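Local coordinates for protein amphinase-2 (Rana pipiens, PDB 2P7S) that cleaves polymeric RNA and pyrimidine-containing dinucleotides such as CpA and UpA as a secreted endonuclease of the pancreatic ribonuclease family, and is toxic to cultured carcinoma cells, at residues 28-33 with 45-50; 76-81 with 109-114. All blocks are in the same frame, centred on the assembly; numbering follows the deposited sequence.

Contact 1: residues 28-33 with 45-50; sequences RTMNDP and NTFIHS. With ACT (acetate ion), chain C.
Thr-46 OG1 is held by two groups: it donates to acetate OXT at 2.7 Å and is also hydrogen-bonded to Thr-78 OG1. In this ribonuclease A fold the hydroxyl stands on strand 45-49, at a position assigned by similarity to substrate binding, and the acetate is probably from the crystallisation liquor. The CB of Thr-46 points away from residues 28-33, whereas those of Asn-45 and Phe-47 point toward them; Asn-45, like Thr-46, probably contributes to substrate binding. Met-30, in the 28-33 segment, makes a Met-aromatic contact. Its SD lies 3.7 Å from Phe-47 CE1, and the line from SD to the ring centroid is 84° off the ring normal, so the sulfur meets the edge. Bends at chi2 (-58°) and chi3 (-76°) fold the chain so that SD and CE both pack against Asn-45 CB. Replacing Met-30 with an alanine would probably open a gap beside the Phe-47 edge and leave Asn-45 CB without its thioether neighbour. Asn-45 ND2 lies 3.2 Å above one face of the same ring, offset toward the rim, while it hydrogen-bonds Lys-14 O. On the CE2-CZ side of the ring, Thr-29 sets its methyl, anti to the backbone N, obliquely against the aromatic carbons, with CG2 3.8 Å from Phe-47 CE2.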
ATOM      1  N   ARG A  28     -12.405   8.704   4.110  1.00 25.62           N
ATOM      2  CA  ARG A  28     -12.660   9.118   2.737  1.00 26.24           C
ATOM      3  C   ARG A  28     -12.179   8.080   1.721  1.00 26.66           C
ATOM      4  O   ARG A  28     -12.958   7.564   0.924  1.00 26.56           O
ATOM      5  CB  ARG A  28     -11.950  10.447   2.446  1.00 26.21           C
ATOM      6  CG  ARG A  28     -12.022  10.883   0.983  1.00 29.13           C
ATOM      7  CD  ARG A  28     -10.936  11.901   0.630  1.00 29.34           C
ATOM      8  NE  ARG A  28     -11.072  13.166   1.356  1.00 33.08           N
ATOM      9  CZ  ARG A  28     -10.085  13.753   2.032  1.00 34.19           C
ATOM     10  NH1 ARG A  28      -8.883  13.193   2.085  1.00 34.60           N
ATOM     11  NH2 ARG A  28     -10.291  14.910   2.649  1.00 35.92           N
ATOM     12  N   THR A  29     -10.888   7.769   1.771  1.00 26.52           N
ATOM     13  CA  THR A  29     -10.280   6.851   0.819  1.00 26.17           C
ATOM     14  C   THR A  29     -10.676   5.379   0.931  1.00 26.97           C
ATOM     15  O   THR A  29     -10.831   4.706  -0.091  1.00 26.93           O
ATOM     16  CB  THR A  29      -8.749   6.995   0.863  1.00 27.71           C
ATOM     17  OG1 THR A  29      -8.413   8.384   0.749  1.00 26.72           O
ATOM     18  CG2 THR A  29      -8.105   6.235  -0.286  1.00 27.73           C
ATOM     19  N   MET A  30     -10.839   4.870   2.151  1.00 25.25           N
ATOM     20  CA  MET A  30     -11.254   3.477   2.317  1.00 25.74           C
ATOM     21  C   MET A  30     -12.658   3.295   1.733  1.00 26.77           C
ATOM     22  O   MET A  30     -13.087   2.175   1.448  1.00 27.77           O
ATOM     23  CB  MET A  30     -11.265   3.076   3.800  1.00 24.38           C
ATOM     24  CG  MET A  30      -9.886   2.891   4.436  1.00 23.59           C
ATOM     25  SD  MET A  30      -8.850   1.648   3.610  1.00 24.48           S
ATOM     26  CE  MET A  30      -9.582   0.117   4.194  1.00 25.21           C
ATOM     27  N   ASN A  31     -13.374   4.402   1.561  1.00 27.13           N
ATOM     28  CA  ASN A  31     -14.727   4.344   1.011  1.00 29.16           C
ATOM     29  C   ASN A  31     -14.816   5.018  -0.351  1.00 32.20           C
ATOM     30  O   ASN A  31     -15.907   5.328  -0.838  1.00 32.77           O
ATOM     31  CB  ASN A  31     -15.714   4.996   1.983  1.00 29.31           C
ATOM     32  CG  ASN A  31     -15.809   4.248   3.291  1.00 29.30           C
ATOM     33  OD1 ASN A  31     -16.196   3.080   3.317  1.00 30.05           O
ATOM     34  ND2 ASN A  31     -15.443   4.909   4.388  1.00 28.57           N
ATOM     35  N   ASP A  32     -13.658   5.245  -0.962  1.00 32.00           N
ATOM     36  CA  ASP A  32     -13.588   5.882  -2.268  1.00 32.41           C
ATOM     37  C   ASP A  32     -13.434   4.806  -3.341  1.00 34.56           C
ATOM     38  O   ASP A  32     -12.383   4.165  -3.445  1.00 34.79           O
ATOM     39  CB  ASP A  32     -12.388   6.829  -2.313  1.00 31.61           C
ATOM     40  CG  ASP A  32     -12.375   7.699  -3.555  1.00 30.93           C
ATOM     41  OD1 ASP A  32     -12.998   7.306  -4.563  1.00 29.42           O
ATOM     42  OD2 ASP A  32     -11.731   8.769  -3.519  1.00 30.17           O
ATOM     43  N   PRO A  33     -14.479   4.589  -4.156  1.00 34.91           N
ATOM     44  CA  PRO A  33     -14.389   3.567  -5.205  1.00 34.71           C
ATOM     45  C   PRO A  33     -13.207   3.745  -6.157  1.00 33.18           C
ATOM     46  O   PRO A  33     -12.801   2.799  -6.830  1.00 34.27           O
ATOM     47  CB  PRO A  33     -15.746   3.670  -5.913  1.00 36.56           C
ATOM     48  CG  PRO A  33     -16.181   5.077  -5.648  1.00 36.77           C
ATOM     49  CD  PRO A  33     -15.775   5.289  -4.210  1.00 35.82           C
ATOM     50  N   ASN A  45      -6.148  -1.727   5.517  1.00 21.80           N
ATOM     51  CA  ASN A  45      -5.296  -1.441   4.361  1.00 22.39           C
ATOM     52  C   ASN A  45      -4.193  -0.453   4.702  1.00 23.01           C
ATOM     53  O   ASN A  45      -4.390   0.447   5.518  1.00 23.68           O
ATOM     54  CB  ASN A  45      -6.094  -0.879   3.186  1.00 22.19           C
ATOM     55  CG  ASN A  45      -5.283  -0.879   1.891  1.00 24.59           C
ATOM     56  OD1 ASN A  45      -4.894  -1.940   1.398  1.00 27.05           O
ATOM     57  ND2 ASN A  45      -5.008   0.303   1.352  1.00 24.06           N
ATOM     58  N   THR A  46      -3.033  -0.624   4.074  1.00 21.35           N
ATOM     59  CA  THR A  46      -1.901   0.269   4.305  1.00 22.24           C
ATOM     60  C   THR A  46      -1.593   1.065   3.036  1.00 22.25           C
ATOM     61  O   THR A  46      -1.543   0.509   1.933  1.00 22.07           O
ATOM     62  CB  THR A  46      -0.643  -0.522   4.742  1.00 25.71           C
ATOM     63  OG1 THR A  46      -0.870  -1.095   6.036  1.00 27.14           O
ATOM     64  CG2 THR A  46       0.564   0.394   4.824  1.00 23.72           C
ATOM     65  N   PHE A  47      -1.422   2.375   3.201  1.00 19.70           N
ATOM     66  CA  PHE A  47      -1.124   3.275   2.096  1.00 21.06           C
ATOM     67  C   PHE A  47       0.309   3.783   2.160  1.00 22.24           C
ATOM     68  O   PHE A  47       0.806   4.134   3.227  1.00 23.03           O
ATOM     69  CB  PHE A  47      -2.093   4.460   2.113  1.00 21.14           C
ATOM     70  CG  PHE A  47      -3.520   4.070   1.876  1.00 21.65           C
ATOM     71  CD1 PHE A  47      -4.342   3.695   2.934  1.00 21.52           C
ATOM     72  CD2 PHE A  47      -4.034   4.042   0.583  1.00 22.77           C
ATOM     73  CE1 PHE A  47      -5.657   3.296   2.700  1.00 20.84           C
ATOM     74  CE2 PHE A  47      -5.349   3.642   0.338  1.00 20.39           C
ATOM     75  CZ  PHE A  47      -6.162   3.268   1.396  1.00 20.15           C
ATOM     76  N   ILE A  48       0.957   3.845   1.002  1.00 21.93           N
ATOM     77  CA  ILE A  48       2.346   4.281   0.915  1.00 22.87           C
ATOM     78  C   ILE A  48       2.403   5.698   0.349  1.00 23.17           C
ATOM     79  O   ILE A  48       1.989   5.936  -0.785  1.00 22.84           O
ATOM     80  CB  ILE A  48       3.156   3.338  -0.014  1.00 22.30           C
ATOM     81  CG1 ILE A  48       2.903   1.880   0.367  1.00 22.29           C
ATOM     82  CG2 ILE A  48       4.638   3.655   0.084  1.00 23.37           C
ATOM     83  CD1 ILE A  48       3.246   0.895  -0.749  1.00 23.43           C
ATOM     84  N   HIS A  49       2.910   6.633   1.147  1.00 23.23           N
ATOM     85  CA  HIS A  49       3.014   8.028   0.730  1.00 25.38           C
ATOM     86  C   HIS A  49       4.305   8.206  -0.053  1.00 27.51           C
ATOM     87  O   HIS A  49       5.353   8.552   0.508  1.00 28.65           O
ATOM     88  CB  HIS A  49       3.014   8.934   1.963  1.00 24.06           C
ATOM     89  CG  HIS A  49       1.740   8.876   2.744  1.00 23.21           C
ATOM     90  ND1 HIS A  49       0.662   9.690   2.470  1.00 21.59           N
ATOM     91  CD2 HIS A  49       1.350   8.059   3.751  1.00 24.03           C
ATOM     92  CE1 HIS A  49      -0.338   9.376   3.275  1.00 23.96           C
ATOM     93  NE2 HIS A  49       0.053   8.389   4.061  1.00 24.96           N
ATOM     94  N   SER A  50       4.232   7.967  -1.355  1.00 27.93           N
ATOM     95  CA  SER A  50       5.408   8.077  -2.208  0.50 26.86           C
ATOM     96  C   SER A  50       5.053   8.055  -3.684  1.00 28.39           C
ATOM     97  O   SER A  50       3.940   7.678  -4.064  1.00 25.23           O
ATOM     98  CB  SER A  50       6.368   6.917  -1.909  0.50 26.11           C
ATOM     99  OG  SER A  50       7.361   6.779  -2.914  0.50 21.28           O
TER
HETATM  100  C   ACT C 505       0.209  -3.869   8.142  1.00 51.63           C
HETATM  101  O   ACT C 505       1.229  -4.573   8.322  1.00 49.74           O
HETATM  102  OXT ACT C 505      -0.350  -3.509   7.003  1.00 53.48           O
HETATM  103  CH3 ACT C 505      -0.485  -3.362   9.395  1.00 51.09           C

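Contact 2: residues 76-81 with 109-114; sequences LTTCKN and VKTGKC. With ACT (acetate ion), chain C.
Leu-76 opens the contact by meeting Thr-111 tip to tip, its CD1 3.4 Å from Thr-111 CG2, closer than usual for two carbons. The pair joins two strands of the curved ribonuclease A sheet, 74-83 and 104-111, that are not hydrogen-bonded neighbours: strand 86-101 pairs with both, and the CA atoms of Leu-76 and Thr-111 are 8.2 Å apart. Thr-111 CG2 reaches the leucine by standing opposite the backbone N, with OG1 (chi1 -68°) beside that N and 3.8 Å from Leu-76 CD1; the leucine also rests on Ile-96 and Ile-48. Two residues on, Thr-78 OG1 is 4.4 Å from Thr-111 OG1, too long for a direct bond, and its hydroxyl is engaged by Thr-46 instead. An acetate lies beside the two threonines, with its CH3 4.1 Å from Thr-78 CG2. At Cys-79 the strand is tied by a disulfide to Cys-26. In the other segment, Val-109 and Lys-110 both face Cys-97 in a classic beta bulge just ahead of Thr-111, and a second disulfide joins Cys-97 to the C-terminal Cys-114. Thr-111 turns its backbone amide to the anion, donating from N to acetate O at 3.0 Å with an N-H...O angle of 156°.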
ATOM      1  N   LEU A  76       4.072   5.449   5.987  1.00 30.14           N
ATOM      2  CA  LEU A  76       2.899   4.591   5.841  1.00 29.15           C
ATOM      3  C   LEU A  76       1.692   4.909   6.710  1.00 30.38           C
ATOM      4  O   LEU A  76       1.822   5.083   7.919  1.00 33.20           O
ATOM      5  CB  LEU A  76       3.301   3.153   6.145  1.00 28.95           C
ATOM      6  CG  LEU A  76       4.513   2.587   5.415  1.00 27.22           C
ATOM      7  CD1 LEU A  76       4.991   1.344   6.150  1.00 27.77           C
ATOM      8  CD2 LEU A  76       4.146   2.269   3.975  1.00 25.53           C
ATOM      9  N   THR A  77       0.517   4.961   6.087  1.00 25.70           N
ATOM     10  CA  THR A  77      -0.723   5.191   6.813  1.00 24.33           C
ATOM     11  C   THR A  77      -1.525   3.898   6.780  1.00 23.34           C
ATOM     12  O   THR A  77      -1.805   3.351   5.713  1.00 19.52           O
ATOM     13  CB  THR A  77      -1.569   6.301   6.179  1.00 24.08           C
ATOM     14  OG1 THR A  77      -0.919   7.558   6.372  1.00 23.88           O
ATOM     15  CG2 THR A  77      -2.956   6.343   6.809  1.00 25.60           C
ATOM     16  N   THR A  78      -1.881   3.397   7.952  1.00 23.23           N
ATOM     17  CA  THR A  78      -2.658   2.177   8.020  1.00 21.80           C
ATOM     18  C   THR A  78      -4.056   2.514   8.527  1.00 20.86           C
ATOM     19  O   THR A  78      -4.205   3.180   9.547  1.00 22.11           O
ATOM     20  CB  THR A  78      -1.977   1.144   8.960  1.00 22.66           C
ATOM     21  OG1 THR A  78      -0.737   0.721   8.377  1.00 23.64           O
ATOM     22  CG2 THR A  78      -2.870  -0.069   9.166  1.00 23.65           C
ATOM     23  N   CYS A  79      -5.070   2.090   7.777  1.00 20.23           N
ATOM     24  CA  CYS A  79      -6.467   2.310   8.148  1.00 22.06           C
ATOM     25  C   CYS A  79      -6.990   0.983   8.692  1.00 22.08           C
ATOM     26  O   CYS A  79      -6.904  -0.041   8.010  1.00 20.83           O
ATOM     27  CB  CYS A  79      -7.288   2.692   6.923  1.00 22.19           C
ATOM     28  SG  CYS A  79      -6.702   4.187   6.069  1.00 21.93           S
ATOM     29  N   LYS A  80      -7.548   0.994   9.899  1.00 22.10           N
ATOM     30  CA  LYS A  80      -8.037  -0.253  10.478  1.00 22.73           C
ATOM     31  C   LYS A  80      -9.161  -0.073  11.496  1.00 23.85           C
ATOM     32  O   LYS A  80      -9.593   1.050  11.787  1.00 21.74           O
ATOM     33  CB  LYS A  80      -6.876  -0.978  11.158  1.00 24.57           C
ATOM     34  CG  LYS A  80      -6.321  -0.225  12.360  1.00 24.86           C
ATOM     35  CD  LYS A  80      -5.190  -1.000  13.005  1.00 30.21           C
ATOM     36  CE  LYS A  80      -4.731  -0.344  14.293  1.00 33.75           C
ATOM     37  NZ  LYS A  80      -3.673  -1.154  14.956  1.00 37.87           N
ATOM     38  N   ASN A  81      -9.622  -1.203  12.026  1.00 23.79           N
ATOM     39  CA  ASN A  81     -10.668  -1.242  13.042  1.00 24.65           C
ATOM     40  C   ASN A  81     -11.902  -0.410  12.716  1.00 26.16           C
ATOM     41  O   ASN A  81     -12.340   0.420  13.521  1.00 27.06           O
ATOM     42  CB  ASN A  81     -10.091  -0.803  14.389  1.00 25.03           C
ATOM     43  CG  ASN A  81      -8.881  -1.623  14.789  1.00 25.75           C
ATOM     44  OD1 ASN A  81      -8.605  -2.662  14.186  1.00 30.45           O
ATOM     45  ND2 ASN A  81      -8.156  -1.169  15.804  1.00 26.52           N
ATOM     46  N   VAL A 109       2.169  -7.308   1.601  1.00 25.26           N
ATOM     47  CA  VAL A 109       2.162  -8.345   2.632  1.00 26.05           C
ATOM     48  C   VAL A 109       2.076  -7.777   4.048  1.00 26.71           C
ATOM     49  O   VAL A 109       1.168  -8.117   4.810  1.00 26.03           O
ATOM     50  CB  VAL A 109       3.434  -9.230   2.521  1.00 28.81           C
ATOM     51  CG1 VAL A 109       3.415 -10.336   3.587  1.00 28.44           C
ATOM     52  CG2 VAL A 109       3.520  -9.839   1.126  1.00 27.48           C
ATOM     53  N   LYS A 110       3.022  -6.917   4.402  1.00 26.16           N
ATOM     54  CA  LYS A 110       3.026  -6.321   5.733  1.00 28.50           C
ATOM     55  C   LYS A 110       3.983  -5.149   5.822  1.00 27.65           C
ATOM     56  O   LYS A 110       4.817  -4.944   4.942  1.00 27.21           O
ATOM     57  CB  LYS A 110       3.443  -7.360   6.777  1.00 29.23           C
ATOM     58  CG  LYS A 110       4.863  -7.875   6.583  1.00 29.91           C
ATOM     59  CD  LYS A 110       5.276  -8.879   7.656  1.00 33.19           C
ATOM     60  CE  LYS A 110       5.530  -8.205   8.999  1.00 34.98           C
ATOM     61  NZ  LYS A 110       6.095  -9.158  10.000  1.00 40.69           N
ATOM     62  N   THR A 111       3.848  -4.382   6.898  1.00 29.41           N
ATOM     63  CA  THR A 111       4.720  -3.246   7.151  1.00 30.83           C
ATOM     64  C   THR A 111       5.965  -3.841   7.815  1.00 32.25           C
ATOM     65  O   THR A 111       5.863  -4.796   8.586  1.00 31.76           O
ATOM     66  CB  THR A 111       4.044  -2.223   8.100  1.00 32.49           C
ATOM     67  OG1 THR A 111       2.932  -1.609   7.431  1.00 31.01           O
ATOM     68  CG2 THR A 111       5.024  -1.153   8.514  1.00 33.08           C
ATOM     69  N   GLY A 112       7.133  -3.286   7.507  1.00 33.28           N
ATOM     70  CA  GLY A 112       8.374  -3.797   8.064  1.00 35.25           C
ATOM     71  C   GLY A 112       8.986  -4.857   7.155  1.00 36.36           C
ATOM     72  O   GLY A 112       8.431  -5.180   6.101  1.00 34.38           O
ATOM     73  N   LYS A 113      10.136  -5.391   7.560  1.00 37.01           N
ATOM     74  CA  LYS A 113      10.831  -6.429   6.800  1.00 38.45           C
ATOM     75  C   LYS A 113       9.981  -7.692   6.740  1.00 38.18           C
ATOM     76  O   LYS A 113       9.215  -7.971   7.665  1.00 37.81           O
ATOM     77  CB  LYS A 113      12.162  -6.772   7.473  1.00 39.70           C
ATOM     78  CG  LYS A 113      13.153  -5.631   7.547  1.00 40.45           C
ATOM     79  CD  LYS A 113      13.753  -5.357   6.187  1.00 40.18           C
ATOM     80  CE  LYS A 113      14.850  -4.320   6.270  1.00 39.32           C
ATOM     81  NZ  LYS A 113      15.402  -4.034   4.921  1.00 38.79           N
ATOM     82  N   CYS A 114      10.118  -8.457   5.660  1.00 36.84           N
ATOM     83  CA  CYS A 114       9.354  -9.691   5.522  1.00 38.23           C
ATOM     84  C   CYS A 114       9.730 -10.661   6.637  1.00 39.38           C
ATOM     85  O   CYS A 114      10.842 -10.522   7.186  1.00 40.44           O
ATOM     86  CB  CYS A 114       9.642 -10.364   4.176  1.00 37.50           C
ATOM     87  SG  CYS A 114       9.095  -9.477   2.681  1.00 36.07           S
ATOM     88  OXT CYS A 114       8.918 -11.564   6.926  1.00 41.51           O
TER
HETATM   89  C   ACT C 505       0.209  -3.869   8.142  1.00 51.63           C
HETATM   90  O   ACT C 505       1.229  -4.573   8.322  1.00 49.74           O
HETATM   91  OXT ACT C 505      -0.350  -3.509   7.003  1.00 53.48           O
HETATM   92  CH3 ACT C 505      -0.485  -3.362   9.395  1.00 51.09           C

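Overall arrangement
Contact 1 is the more interior of the two, with all four touching residues buried and 166 Å² covered; contact 2 covers 91 Å² and is only partly buried. Both use the same sheet, since strands 45-49 and 74-83 are antiparallel neighbours, and they meet directly: Phe-47 N lies 2.7 Å from Thr-77 O, and Phe-47 CE1 lies 3.6 Å from Cys-79 SG. Their chemistry follows their place. Residues 28-33 pack sulfur and methyl groups against an aromatic ring on one side of strand 45-49, whereas contact 2 sets two threonines and one leucine beside Thr-46, which by similarity probably binds substrate. The acetate touches both contacts, linking a side-chain hydroxyl of one with a backbone amide of the other.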